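Prepilin-like protein (Thermus thermophilus, PDB 6QVF) is a competence-associated type IV pilin-like protein that probably acts as a DNA receptor at the pilus tip during natural transformation. Local coordinates at residues Y141-Y144 with P145-Q149. Numbering follows the deposited sequence.
Sequences YDVY and PSPTQ
The Y144 ring lies against P145 across a cis peptide bond, a CH-pi contact between neighbours in a proline-rich surface loop. P145 CB stands 4.2 Å from the centroid of the Y144 ring, only 3° off the ring normal and thus over the face, while P145 CD meets Y144 CD2 at 3.7 Å. With CG anti to the backbone N (chi1 176°), the tyrosine ring is turned beside its carbonyl carbon and onto the proline, an aromatic-proline pairing well known to favour the cis form. Replacing Y144 with alanine would remove the ring that P145 CB covers and is likely to weaken the preference for the cis bond. Beyond the loop, Y144 packs on R3 of the second subunit.

A second apolar group forms around P147, whose CB is directed toward 141-144 and whose ring meets two side chains there. V143 CG2 touches P147 CD at 4.2 Å, the two side chains lying roughly at right angles, and P147 CG approaches Y141 CD1 obliquely at the same 4.2 Å. P154 and C155, the latter disulfide-bonded to C140, also touch P147.

Polar closure is left to one water. It donates to Y141 O (2.8 Å) and to V143 O (2.7 Å) and accepts from S146 OG (2.6 Å), for which the hydroxyl is set beside its own backbone N (chi1 -51°). With no direct hydrogen bond between 141-144 and 145-149, this water stands in for one, engaging both carbonyl oxygens and the serine hydroxyl, while the cis bond and the two proline rings limit the backbone's freedom.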
ATOM      1  N   TYR B 141       1.046 -17.238  -2.176  1.00 16.29           N
ATOM      2  CA  TYR B 141      -0.024 -17.854  -2.878  1.00 17.44           C
ATOM      3  C   TYR B 141      -0.235 -17.245  -4.264  1.00 18.56           C
ATOM      4  O   TYR B 141      -0.999 -17.799  -5.078  1.00 20.39           O
ATOM      5  CB  TYR B 141      -1.321 -17.796  -2.075  1.00 19.33           C
ATOM      6  CG  TYR B 141      -1.252 -18.596  -0.795  1.00 24.83           C
ATOM      7  CD1 TYR B 141      -1.340 -19.967  -0.849  1.00 29.14           C
ATOM      8  CD2 TYR B 141      -0.970 -18.010   0.429  1.00 29.45           C
ATOM      9  CE1 TYR B 141      -1.262 -20.739   0.292  1.00 39.38           C
ATOM     10  CE2 TYR B 141      -0.869 -18.773   1.587  1.00 32.89           C
ATOM     11  CZ  TYR B 141      -1.009 -20.146   1.514  1.00 37.54           C
ATOM     12  OH  TYR B 141      -0.919 -20.926   2.637  1.00 51.78           O
ATOM     13  N   ASP B 142       0.399 -16.103  -4.540  1.00 16.03           N
ATOM     14  CA  ASP B 142       0.172 -15.401  -5.783  1.00 14.89           C
ATOM     15  C   ASP B 142       1.082 -15.843  -6.934  1.00 16.47           C
ATOM     16  O   ASP B 142       0.887 -15.375  -8.086  1.00 16.67           O
ATOM     17  CB  ASP B 142       0.359 -13.900  -5.555  1.00 15.00           C
ATOM     18  CG  ASP B 142      -0.653 -13.334  -4.571  1.00 17.26           C
ATOM     19  OD1 ASP B 142      -1.776 -13.895  -4.473  1.00 20.52           O
ATOM     20  OD2 ASP B 142      -0.364 -12.262  -3.977  1.00 18.91           O
ATOM     21  N   VAL B 143       2.061 -16.737  -6.657  1.00 17.30           N
ATOM     22  CA  VAL B 143       2.916 -17.186  -7.731  1.00 17.33           C
ATOM     23  C   VAL B 143       2.125 -18.195  -8.587  1.00 15.83           C
ATOM     24  O   VAL B 143       1.115 -18.699  -8.166  1.00 16.46           O
ATOM     25  CB  VAL B 143       4.241 -17.794  -7.222  1.00 15.99           C
ATOM     26  CG1 VAL B 143       5.056 -16.797  -6.440  1.00 17.09           C
ATOM     27  CG2 VAL B 143       4.037 -19.049  -6.443  1.00 17.94           C
ATOM     28  N   TYR B 144       2.667 -18.483  -9.770  1.00 18.36           N
ATOM     29  CA  TYR B 144       2.141 -19.505 -10.641  1.00 20.12           C
ATOM     30  C   TYR B 144       3.202 -20.596 -10.793  1.00 19.70           C
ATOM     31  O   TYR B 144       4.362 -20.298 -11.072  1.00 22.30           O
ATOM     32  CB  TYR B 144       1.798 -18.971 -12.048  1.00 22.77           C
ATOM     33  CG  TYR B 144       1.340 -20.075 -12.964  1.00 24.64           C
ATOM     34  CD1 TYR B 144       0.021 -20.489 -12.954  1.00 29.35           C
ATOM     35  CD2 TYR B 144       2.255 -20.803 -13.700  1.00 29.21           C
ATOM     36  CE1 TYR B 144      -0.400 -21.569 -13.717  1.00 31.04           C
ATOM     37  CE2 TYR B 144       1.856 -21.896 -14.456  1.00 33.22           C
ATOM     38  CZ  TYR B 144       0.523 -22.274 -14.460  1.00 35.33           C
ATOM     39  OH  TYR B 144       0.067 -23.340 -15.177  1.00 45.41           O
ATOM     40  N   PRO B 145       2.837 -21.885 -10.693  1.00 22.21           N
ATOM     41  CA  PRO B 145       1.507 -22.290 -10.259  1.00 23.67           C
ATOM     42  C   PRO B 145       1.287 -22.034  -8.763  1.00 21.41           C
ATOM     43  O   PRO B 145       2.256 -21.949  -8.019  1.00 20.25           O
ATOM     44  CB  PRO B 145       1.481 -23.797 -10.513  1.00 29.66           C
ATOM     45  CG  PRO B 145       2.887 -24.196 -10.629  1.00 33.58           C
ATOM     46  CD  PRO B 145       3.709 -23.003 -11.049  1.00 28.09           C
ATOM     47  N   SER B 146       0.017 -21.978  -8.366  1.00 22.98           N
ATOM     48  CA  SER B 146      -0.407 -21.772  -7.002  1.00 24.51           C
ATOM     49  C   SER B 146       0.114 -22.899  -6.119  1.00 22.51           C
ATOM     50  O   SER B 146       0.023 -24.063  -6.495  1.00 24.19           O
ATOM     51  CB  SER B 146      -1.914 -21.696  -6.917  1.00 31.84           C
ATOM     52  OG  SER B 146      -2.442 -20.761  -7.842  1.00 35.15           O
ATOM     53  N   PRO B 147       0.685 -22.589  -4.937  1.00 21.00           N
ATOM     54  CA  PRO B 147       0.966 -23.610  -3.922  1.00 20.53           C
ATOM     55  C   PRO B 147      -0.279 -24.430  -3.569  1.00 23.60           C
ATOM     56  O   PRO B 147      -1.399 -23.946  -3.639  1.00 25.42           O
ATOM     57  CB  PRO B 147       1.414 -22.832  -2.683  1.00 24.19           C
ATOM     58  CG  PRO B 147       1.772 -21.479  -3.203  1.00 26.35           C
ATOM     59  CD  PRO B 147       1.062 -21.239  -4.500  1.00 22.34           C
ATOM     60  N   THR B 148      -0.031 -25.685  -3.177  1.00 25.41           N
ATOM     61  CA  THR B 148      -1.051 -26.584  -2.749  1.00 26.18           C
ATOM     62  C   THR B 148      -0.626 -27.216  -1.420  1.00 27.12           C
ATOM     63  O   THR B 148       0.524 -27.097  -0.989  1.00 27.46           O
ATOM     64  CB  THR B 148      -1.308 -27.638  -3.832  1.00 30.77           C
ATOM     65  OG1 THR B 148      -0.130 -28.428  -4.000  1.00 29.78           O
ATOM     66  CG2 THR B 148      -1.675 -27.047  -5.175  1.00 32.00           C
ATOM     67  N   GLN B 149      -1.548 -27.958  -0.824  1.00 33.18           N
ATOM     68  CA  GLN B 149      -1.254 -28.687   0.396  1.00 41.03           C
ATOM     69  C   GLN B 149      -0.077 -29.645   0.186  1.00 35.91           C
ATOM     70  O   GLN B 149       0.844 -29.701   1.014  1.00 41.45           O
ATOM     71  CB  GLN B 149      -2.488 -29.449   0.859  1.00 52.12           C
ATOM     72  CG  GLN B 149      -3.265 -28.698   1.923  1.00 65.69           C
ATOM     73  CD  GLN B 149      -3.949 -29.644   2.870  1.00 67.31           C
ATOM     74  OE1 GLN B 149      -4.213 -30.794   2.539  1.00 77.48           O
ATOM     75  NE2 GLN B 149      -4.249 -29.154   4.058  1.00 71.96           N
TER
HETATM   76  O   HOH W   1      -1.567 -18.367  -7.739  1.00 30.18           O